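Local coordinates for protein putative secreted lipase (PDB 5H6B) that probably hydrolyses the ester bonds of triacylglycerols, as a secreted, thermostable lipase of the alpha/beta-hydrolase superfamily from a marine Streptomyces, at residues H244-A247 with N248-P252; L47-A50 with P51-N55; H139-L143 with L144-K148; V219-Q222 with D223-P226. One frame throughout, in Å; residues are numbered along the deposited sequence.

Followed from the N terminus, the chain meets contact 2 first, then contact 3, contact 4 and contact 1; they come in series, with no nesting or crossing. Each joins consecutive segments, so what closes is a helical turn and not a long loop. Contact 2 forms the helix between strands 32-35 and 59-63, contact 3 starts the short helix after strand 128-134, and contact 4 turns the chain at the end of edge strand 216-220. Contact 1 ends helix 240-250 and touches two of the others: L250 packs on L53 of contact 2, and E245 on L224 of contact 4. Contact 3 touches none of the others; the nearest, contact 4, is about 13 Å away between nearest atoms.

Contact 1 (H244-A247 with N248-P252); sequences HEVA and NALDP
N248 reaches back along the helix between E245 and H244, and its amide stands nearly perpendicular to both of their flat groups. The amide plane lies 82° from the E245 carboxylate, and ND2 of N248 donates to OE1 of E245 over 3.2 Å, arriving from above the carboxylate plane. E245 can offer OE1 there because its chain, with CG anti to the backbone N (chi1 -164°), bends at the next bond. Toward H244 the amide comes obliquely, ND2 of N248 standing 3.9 Å from ND1 of the imidazole. Beneath these side chains the helix 240-250 runs out its last turns: N248 N donates to H244 O at 2.9 Å, A249 N to E245 O, and L250 N to V246 O at 3.0 Å. The bond from D251 N to A247 O is weak, as suits a helix that is ending. On the inward side V246 and L250 lie side by side and point the same way, V246 CG1 meeting L250 CD1 at 4.0 Å; branched aliphatics suit this buried flank, which rests on strands 103-108 and 128-134. A249, with its small methyl, lets the backbone come close to strand 191-196. The polar flank has further partners: OE2 of E245 forms a salt bridge with R217, T258 OG1 bonds both OE1 of E245 and ND1 of H244, and ND2 of N248 also donates to T256 O. The buried carboxylate is thus matched by a cation on one oxygen and polar groups on the other, which would probably favour its ionised form.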
loop_
_atom_site.group_PDB
_atom_site.type_symbol
_atom_site.label_atom_id
_atom_site.label_comp_id
_atom_site.label_asym_id
_atom_site.label_seq_id
_atom_site.Cartn_x
_atom_site.Cartn_y
_atom_site.Cartn_z
ATOM N N HIS A 244 7.436 7.598 -9.032
ATOM C CA HIS A 244 8.382 7.153 -10.058
ATOM C C HIS A 244 9.045 5.850 -9.656
ATOM O O HIS A 244 9.186 4.929 -10.490
ATOM C CB HIS A 244 9.449 8.207 -10.309
ATOM C CG HIS A 244 10.259 7.961 -11.539
ATOM N ND1 HIS A 244 11.469 7.292 -11.516
ATOM C CD2 HIS A 244 10.033 8.299 -12.832
ATOM C CE1 HIS A 244 11.947 7.229 -12.747
ATOM N NE2 HIS A 244 11.099 7.835 -13.563
ATOM N N GLU A 245 9.441 5.775 -8.378
ATOM C CA GLU A 245 10.016 4.549 -7.826
ATOM C C GLU A 245 8.998 3.408 -7.819
ATOM O O GLU A 245 9.352 2.275 -8.089
ATOM C CB GLU A 245 10.609 4.794 -6.437
ATOM C CG GLU A 245 11.556 3.709 -5.956
ATOM C CD GLU A 245 12.835 3.591 -6.796
ATOM O OE1 GLU A 245 13.088 4.415 -7.696
ATOM O OE2 GLU A 245 13.601 2.652 -6.549
ATOM N N VAL A 246 7.725 3.716 -7.581
ATOM C CA VAL A 246 6.664 2.720 -7.746
ATOM C C VAL A 246 6.591 2.211 -9.196
ATOM O O VAL A 246 6.437 1.010 -9.429
ATOM C CB VAL A 246 5.282 3.255 -7.299
ATOM C CG1 VAL A 246 4.177 2.242 -7.585
ATOM C CG2 VAL A 246 5.298 3.591 -5.820
ATOM N N ALA A 247 6.666 3.123 -10.156
ATOM C CA ALA A 247 6.653 2.752 -11.573
ATOM C C ALA A 247 7.891 1.900 -11.970
ATOM O O ALA A 247 7.774 1.025 -12.791
ATOM C CB ALA A 247 6.546 3.991 -12.445
ATOM N N ASN A 248 9.048 2.138 -11.349
ATOM C CA ASN A 248 10.226 1.272 -11.547
ATOM C C ASN A 248 9.971 -0.140 -11.087
ATOM O O ASN A 248 10.259 -1.086 -11.835
ATOM C CB ASN A 248 11.462 1.799 -10.819
ATOM C CG ASN A 248 12.057 3.000 -11.501
ATOM O OD1 ASN A 248 11.787 3.246 -12.667
ATOM N ND2 ASN A 248 12.879 3.753 -10.788
ATOM N N ALA A 249 9.438 -0.282 -9.868
ATOM C CA ALA A 249 9.139 -1.603 -9.304
ATOM C C ALA A 249 8.062 -2.355 -10.102
ATOM O O ALA A 249 8.110 -3.580 -10.208
ATOM C CB ALA A 249 8.725 -1.484 -7.851
ATOM N N LEU A 250 7.096 -1.641 -10.666
ATOM C CA LEU A 250 6.044 -2.303 -11.455
ATOM C C LEU A 250 6.506 -2.780 -12.845
ATOM O O LEU A 250 5.829 -3.594 -13.469
ATOM C CB LEU A 250 4.826 -1.389 -11.600
ATOM C CG LEU A 250 4.037 -1.077 -10.324
ATOM C CD1 LEU A 250 2.974 -0.026 -10.616
ATOM C CD2 LEU A 250 3.404 -2.321 -9.726
ATOM N N ASP A 251 7.627 -2.252 -13.335
ATOM C CA ASP A 251 8.202 -2.659 -14.627
ATOM C C ASP A 251 9.749 -2.546 -14.578
ATOM O O ASP A 251 10.336 -1.634 -15.177
ATOM C CB ASP A 251 7.596 -1.792 -15.728
ATOM C CG ASP A 251 8.132 -2.119 -17.104
ATOM O OD1 ASP A 251 8.699 -3.210 -17.312
ATOM O OD2 ASP A 251 7.975 -1.257 -17.981
ATOM N N PRO A 252 10.406 -3.462 -13.838
ATOM C CA PRO A 252 11.863 -3.373 -13.623
ATOM C C PRO A 252 12.714 -3.376 -14.910
ATOM O O PRO A 252 13.800 -2.775 -14.916
ATOM C CB PRO A 252 12.173 -4.593 -12.746
ATOM C CG PRO A 252 10.865 -4.994 -12.141
ATOM C CD PRO A 252 9.816 -4.619 -13.134
#

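Contact 2 (L47-A50 with P51-N55); sequences LVLA and PYLVN
L49 and L53, one turn apart, form the inner flank of helix 49-54, the helix of the beta-alpha-beta unit formed with parallel strands 32-35 and 59-63 in the alpha/beta-hydrolase fold. P51 comes first in the second segment. Having no N-H to give, it suits the opening turn of a helix, where no backbone bond is required of it, and its CG packs 3.2 Å from L47 O. Y52 N makes the first bond across, to V48 O at 3.1 Å. Its CG is anti to the backbone N (chi1 -178°), which sends the ring out from the helix toward helix 240-250, where it touches H244; CD1 of L49 approaches this ring obliquely, 4.3 Å from Y52 CD1, while the guanidinium of R56 makes a cation-pi contact with it. L53 follows, donating from N to L49 O at 2.9 Å. Its side chain lies aslant that of L49, and CD1 of L49 touches CG of L53 at 3.7 Å; two leucines serve well here, since both are buried and face strand 32-35. V54 N donates to A50 O at 2.9 Å, and its branched side chain packs on V60 of strand 59-63. N55, at the exposed end, bonds from N to P51 O. At the joint between the segments the peptide link before the proline holds CB of A50 3.3 Å from CD of P51.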
loop_
_atom_site.group_PDB
_atom_site.type_symbol
_atom_site.label_atom_id
_atom_site.label_comp_id
_atom_site.label_asym_id
_atom_site.label_seq_id
_atom_site.Cartn_x
_atom_site.Cartn_y
_atom_site.Cartn_z
ATOM N N LEU A 47 -5.569 9.990 -5.982
ATOM C CA LEU A 47 -5.801 11.044 -6.990
ATOM C C LEU A 47 -4.559 11.427 -7.818
ATOM O O LEU A 47 -4.714 11.880 -8.948
ATOM C CB LEU A 47 -6.393 12.311 -6.363
ATOM C CG LEU A 47 -7.829 12.171 -5.830
ATOM C CD1 LEU A 47 -8.210 13.424 -5.061
ATOM C CD2 LEU A 47 -8.820 11.911 -6.946
ATOM N N VAL A 48 -3.349 11.262 -7.274
ATOM C CA VAL A 48 -2.144 11.479 -8.071
ATOM C C VAL A 48 -1.660 10.167 -8.683
ATOM O O VAL A 48 -1.509 10.082 -9.896
ATOM C CB VAL A 48 -1.032 12.195 -7.268
ATOM C CG1 VAL A 48 0.243 12.324 -8.098
ATOM C CG2 VAL A 48 -1.512 13.575 -6.822
ATOM N N LEU A 49 -1.444 9.145 -7.860
ATOM C CA LEU A 49 -0.835 7.893 -8.347
ATOM C C LEU A 49 -1.636 7.125 -9.381
ATOM O O LEU A 49 -1.039 6.586 -10.316
ATOM C CB LEU A 49 -0.478 6.937 -7.206
ATOM C CG LEU A 49 0.126 5.578 -7.614
ATOM C CD1 LEU A 49 1.419 5.763 -8.408
ATOM C CD2 LEU A 49 0.367 4.679 -6.398
ATOM N N ALA A 50 -2.955 7.027 -9.218
ATOM C CA ALA A 50 -3.759 6.258 -10.183
ATOM C C ALA A 50 -3.691 6.829 -11.599
ATOM O O ALA A 50 -3.344 6.088 -12.516
ATOM C CB ALA A 50 -5.201 6.056 -9.728
ATOM N N PRO A 51 -3.963 8.141 -11.782
ATOM C CA PRO A 51 -3.708 8.753 -13.114
ATOM C C PRO A 51 -2.261 8.645 -13.605
ATOM O O PRO A 51 -2.029 8.483 -14.789
ATOM C CB PRO A 51 -4.042 10.240 -12.910
ATOM C CG PRO A 51 -4.940 10.278 -11.733
ATOM C CD PRO A 51 -4.567 9.104 -10.847
ATOM N N TYR A 52 -1.302 8.759 -12.694
ATOM C CA TYR A 52 0.114 8.634 -13.030
ATOM C C TYR A 52 0.427 7.262 -13.633
ATOM O O TYR A 52 1.191 7.165 -14.588
ATOM C CB TYR A 52 0.924 8.878 -11.765
ATOM C CG TYR A 52 2.423 8.845 -11.870
ATOM C CD1 TYR A 52 3.119 7.626 -11.839
ATOM C CD2 TYR A 52 3.165 10.037 -11.922
ATOM C CE1 TYR A 52 4.499 7.593 -11.898
ATOM C CE2 TYR A 52 4.550 10.010 -11.974
ATOM C CZ TYR A 52 5.210 8.784 -11.959
ATOM O OH TYR A 52 6.570 8.746 -12.019
ATOM N N LEU A 53 -0.171 6.213 -13.079
ATOM C CA LEU A 53 -0.015 4.870 -13.621
ATOM C C LEU A 53 -0.854 4.647 -14.872
ATOM O O LEU A 53 -0.405 3.968 -15.792
ATOM C CB LEU A 53 -0.346 3.809 -12.575
ATOM C CG LEU A 53 0.620 3.781 -11.392
ATOM C CD1 LEU A 53 0.188 2.699 -10.412
ATOM C CD2 LEU A 53 2.055 3.568 -11.850
ATOM N N VAL A 54 -2.053 5.221 -14.919
ATOM C CA VAL A 54 -2.887 5.142 -16.120
ATOM C C VAL A 54 -2.158 5.743 -17.326
ATOM O O VAL A 54 -2.221 5.188 -18.421
ATOM C CB VAL A 54 -4.267 5.804 -15.903
ATOM C CG1 VAL A 54 -5.026 5.986 -17.218
ATOM C CG2 VAL A 54 -5.098 4.957 -14.950
ATOM N N ASN A 55 -1.433 6.840 -17.112
ATOM C CA ASN A 55 -0.663 7.498 -18.182
ATOM C C ASN A 55 0.576 6.732 -18.630
ATOM O O ASN A 55 1.143 7.064 -19.659
ATOM C CB ASN A 55 -0.217 8.905 -17.760
ATOM C CG ASN A 55 -1.383 9.838 -17.477
ATOM O OD1 ASN A 55 -2.514 9.610 -17.919
ATOM N ND2 ASN A 55 -1.112 10.890 -16.720
#

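Contact 3 (H139-L143 with L144-K148); sequences HGTTL and LGLTK. With ZN (zinc ion), chain D.
The imidazole of H139 is the one flat side chain here, and zinc sits off its edge, 2.3 Å from NE2 and somewhat out of the ring plane, while ND1 on the other side of CE1 bonds to T208 O. D185 binds the same zinc, and no side chain of 144-148 comes near the ring. The contact passes to T141 and T142, which meet the helix 143-147 in different ways. T142 occupies the N-cap: its OG1, set between the backbone N and the carbonyl carbon (chi1 66°), accepts from G145 N at 2.9 Å along an almost straight bond of 167°. The same residue gives its carbonyl to L146 N, 2.9 Å from N to T142 O, so both its oxygens are engaged by the first turn. T147 N then closes on L143 O. G145 suits its place because a beta carbon there would clash with T141 OG1, an atom that bonds to V202 O. On the buried flank the methyl CG2 of T141 lies against L146, 3.8 Å from its CG, and the two side chains cross obliquely. CD1 of L146 also lies 4.4 Å from CD2 of L143, and Q170 touches its side chain. With an alanine at L146, the T141 methyl is likely to lose the leucine it rests on and a gap to open under the first turn. A threonine N-cap leading a short helix, with a metal-binding histidine in the loop before it, is how the chain leaves strand 128-134 of the alpha/beta-hydrolase sheet.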
loop_
_atom_site.group_PDB
_atom_site.type_symbol
_atom_site.label_atom_id
_atom_site.label_comp_id
_atom_site.label_asym_id
_atom_site.label_seq_id
_atom_site.Cartn_x
_atom_site.Cartn_y
_atom_site.Cartn_z
ATOM N N HIS A 139 5.919 -3.926 10.776
ATOM C CA HIS A 139 5.988 -4.449 12.151
ATOM C C HIS A 139 5.244 -3.556 13.134
ATOM O O HIS A 139 5.601 -3.462 14.307
ATOM C CB HIS A 139 7.447 -4.666 12.555
ATOM C CG HIS A 139 8.202 -5.402 11.507
ATOM N ND1 HIS A 139 8.807 -4.757 10.458
ATOM C CD2 HIS A 139 8.333 -6.721 11.266
ATOM C CE1 HIS A 139 9.335 -5.645 9.645
ATOM N NE2 HIS A 139 9.064 -6.842 10.114
ATOM N N GLY A 140 4.174 -2.941 12.643
ATOM C CA GLY A 140 3.278 -2.187 13.471
ATOM C C GLY A 140 3.852 -0.851 13.817
ATOM O O GLY A 140 4.861 -0.457 13.258
ATOM N N THR A 141 3.187 -0.174 14.744
ATOM C CA THR A 141 3.522 1.186 15.165
ATOM C C THR A 141 2.956 1.392 16.587
ATOM O O THR A 141 2.741 0.415 17.299
ATOM C CB THR A 141 2.970 2.218 14.152
ATOM O OG1 THR A 141 3.317 3.536 14.562
ATOM C CG2 THR A 141 1.429 2.143 14.010
ATOM N N THR A 142 2.722 2.634 16.999
ATOM C CA THR A 142 2.053 2.935 18.276
ATOM C C THR A 142 0.762 3.726 18.057
ATOM O O THR A 142 0.571 4.387 17.010
ATOM C CB THR A 142 2.973 3.734 19.229
ATOM O OG1 THR A 142 3.225 5.032 18.684
ATOM C CG2 THR A 142 4.315 3.010 19.433
ATOM N N LEU A 143 -0.124 3.661 19.054
ATOM C CA LEU A 143 -1.342 4.467 19.039
ATOM C C LEU A 143 -1.000 5.955 18.957
ATOM O O LEU A 143 -1.694 6.705 18.270
ATOM C CB LEU A 143 -2.239 4.171 20.245
ATOM C CG LEU A 143 -2.953 2.817 20.235
ATOM C CD1 LEU A 143 -3.617 2.576 21.580
ATOM C CD2 LEU A 143 -3.976 2.722 19.109
ATOM N N LEU A 144 0.090 6.348 19.620
ATOM C CA LEU A 144 0.615 7.727 19.592
ATOM C C LEU A 144 1.019 8.156 18.179
ATOM O O LEU A 144 0.650 9.243 17.719
ATOM C CB LEU A 144 1.827 7.851 20.538
ATOM C CG LEU A 144 2.520 9.216 20.682
ATOM C CD1 LEU A 144 1.555 10.254 21.266
ATOM C CD2 LEU A 144 3.778 9.083 21.538
ATOM N N GLY A 145 1.789 7.294 17.515
ATOM C CA GLY A 145 2.116 7.456 16.102
ATOM C C GLY A 145 0.880 7.603 15.214
ATOM O O GLY A 145 0.817 8.504 14.377
ATOM N N LEU A 146 -0.114 6.750 15.425
ATOM C CA LEU A 146 -1.357 6.835 14.647
ATOM C C LEU A 146 -2.130 8.124 14.895
ATOM O O LEU A 146 -2.761 8.648 13.966
ATOM C CB LEU A 146 -2.246 5.619 14.889
ATOM C CG LEU A 146 -1.646 4.294 14.380
ATOM C CD1 LEU A 146 -2.398 3.113 14.986
ATOM C CD2 LEU A 146 -1.657 4.216 12.855
ATOM N N THR A 147 -2.052 8.665 16.115
ATOM C CA THR A 147 -2.657 9.971 16.403
ATOM C C THR A 147 -2.030 11.101 15.574
ATOM O O THR A 147 -2.661 12.123 15.356
ATOM C CB THR A 147 -2.594 10.356 17.907
ATOM O OG1 THR A 147 -1.234 10.562 18.309
ATOM C CG2 THR A 147 -3.249 9.286 18.797
ATOM N N LYS A 148 -0.805 10.919 15.095
ATOM C CA LYS A 148 -0.187 11.903 14.209
ATOM C C LYS A 148 -0.798 11.977 12.801
ATOM O O LYS A 148 -0.515 12.927 12.063
ATOM C CB LYS A 148 1.333 11.714 14.166
ATOM C CG LYS A 148 1.953 11.811 15.556
ATOM C CD LYS A 148 3.376 12.344 15.527
ATOM C CE LYS A 148 4.081 12.114 16.860
ATOM N NZ LYS A 148 3.303 12.719 17.978
HETATM ZN ZN ZN D . 10.181 -8.801 10.072
#

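Contact 4 (V219-Q222 with D223-P226)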
loop_
_atom_site.group_PDB
_atom_site.type_symbol
_atom_site.label_atom_id
_atom_site.label_comp_id
_atom_site.label_asym_id
_atom_site.label_seq_id
_atom_site.Cartn_x
_atom_site.Cartn_y
_atom_site.Cartn_z
ATOM N N VAL A 219 14.100 0.880 0.009
ATOM C CA VAL A 219 14.537 2.134 -0.570
ATOM C C VAL A 219 14.221 3.290 0.372
ATOM O O VAL A 219 13.090 3.420 0.878
ATOM C CB VAL A 219 13.811 2.366 -1.906
ATOM C CG1 VAL A 219 14.287 3.657 -2.571
ATOM C CG2 VAL A 219 14.022 1.160 -2.824
ATOM N N LEU A 220 15.232 4.110 0.613
ATOM C CA LEU A 220 15.100 5.309 1.399
ATOM C C LEU A 220 14.882 6.457 0.424
ATOM O O LEU A 220 15.737 6.719 -0.439
ATOM C CB LEU A 220 16.356 5.550 2.230
ATOM C CG LEU A 220 16.307 6.765 3.166
ATOM C CD1 LEU A 220 15.180 6.619 4.180
ATOM C CD2 LEU A 220 17.648 6.965 3.873
ATOM N N LEU A 221 13.743 7.135 0.570
ATOM C CA LEU A 221 13.358 8.243 -0.310
ATOM C C LEU A 221 14.435 9.325 -0.448
ATOM O O LEU A 221 14.627 9.898 -1.529
ATOM C CB LEU A 221 12.062 8.901 0.208
ATOM C CG LEU A 221 11.475 10.070 -0.587
ATOM C CD1 LEU A 221 11.008 9.552 -1.941
ATOM C CD2 LEU A 221 10.351 10.752 0.202
ATOM N N GLN A 222 15.124 9.609 0.648
ATOM C CA GLN A 222 16.139 10.640 0.648
ATOM C C GLN A 222 17.419 10.193 -0.109
ATOM O O GLN A 222 18.173 11.053 -0.542
ATOM C CB GLN A 222 16.440 11.143 2.052
ATOM C CG GLN A 222 15.297 11.962 2.683
ATOM C CD GLN A 222 14.037 11.148 2.981
ATOM O OE1 GLN A 222 12.917 11.591 2.745
ATOM N NE2 GLN A 222 14.224 9.952 3.483
ATOM N N ASP A 223 17.640 8.881 -0.299
ATOM C CA ASP A 223 18.704 8.395 -1.211
ATOM C C ASP A 223 18.411 8.765 -2.654
ATOM O O ASP A 223 19.334 8.997 -3.424
ATOM C CB ASP A 223 18.907 6.861 -1.132
ATOM C CG ASP A 223 19.606 6.419 0.143
ATOM O OD1 ASP A 223 20.246 7.250 0.795
ATOM O OD2 ASP A 223 19.505 5.231 0.511
ATOM N N LEU A 224 17.126 8.808 -3.000
ATOM C CA LEU A 224 16.669 9.182 -4.337
ATOM C C LEU A 224 16.699 10.704 -4.521
ATOM O O LEU A 224 17.128 11.195 -5.557
ATOM C CB LEU A 224 15.248 8.658 -4.571
ATOM C CG LEU A 224 15.001 7.174 -4.312
ATOM C CD1 LEU A 224 13.534 6.862 -4.503
ATOM C CD2 LEU A 224 15.886 6.342 -5.241
ATOM N N CYS A 225 16.202 11.436 -3.529
ATOM C CA CYS A 225 16.271 12.879 -3.525
ATOM C C CYS A 225 16.525 13.362 -2.094
ATOM O O CYS A 225 15.612 13.343 -1.271
ATOM C CB CYS A 225 14.995 13.498 -4.096
ATOM S SG CYS A 225 15.025 15.308 -4.192
ATOM N N PRO A 226 17.771 13.798 -1.796
ATOM C CA PRO A 226 18.159 14.320 -0.475
ATOM C C PRO A 226 17.293 15.451 0.094
ATOM O O PRO A 226 17.201 15.580 1.322
ATOM C CB PRO A 226 19.589 14.855 -0.707
ATOM C CG PRO A 226 20.108 14.066 -1.860
ATOM C CD PRO A 226 18.934 13.706 -2.716
#
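The carbonyl oxygen of L221 is gripped by two backbone N-H groups: C225 N donates to L221 O at 3.0 Å, nearly straight and in the carbonyl plane, and L224 N adds a weak bond at 3.1 Å. D223 N reaches L220 O, three residues back, at 2.9 Å, arriving well above the carbonyl plane; a bond of that spacing goes with a tight turn. The aspartate side chain crosses L220 at about a right angle, with OD2 of D223 3.6 Å from CB of L220; a charged residue suits this exposed corner. L224 packs back on the strand: its CG lies anti to the carbonyl carbon (chi1 -52°), which brings L224 CD1 to 3.8 Å from V219 CG1, the two side chains meeting nearly at right angles. L221 CD1 stands 4.5 Å from L224 CD1, and E245 of helix 240-250 packs on L224. Shortening L224 to an alanine would probably leave V219 CG1 without cover from this turn and open a gap beside E245. Across the bend Q222 CA-H points at C225 O, 3.4 Å from carbon to oxygen, and a disulfide ties C225 to C260. P226 has no N-H to give to Q222 O, consistent with the turn ending here. This is a strand-to-helix turn at the end of 216-220, an edge strand of the parallel alpha/beta-hydrolase sheet, pinned by that disulfide to the C-terminal region.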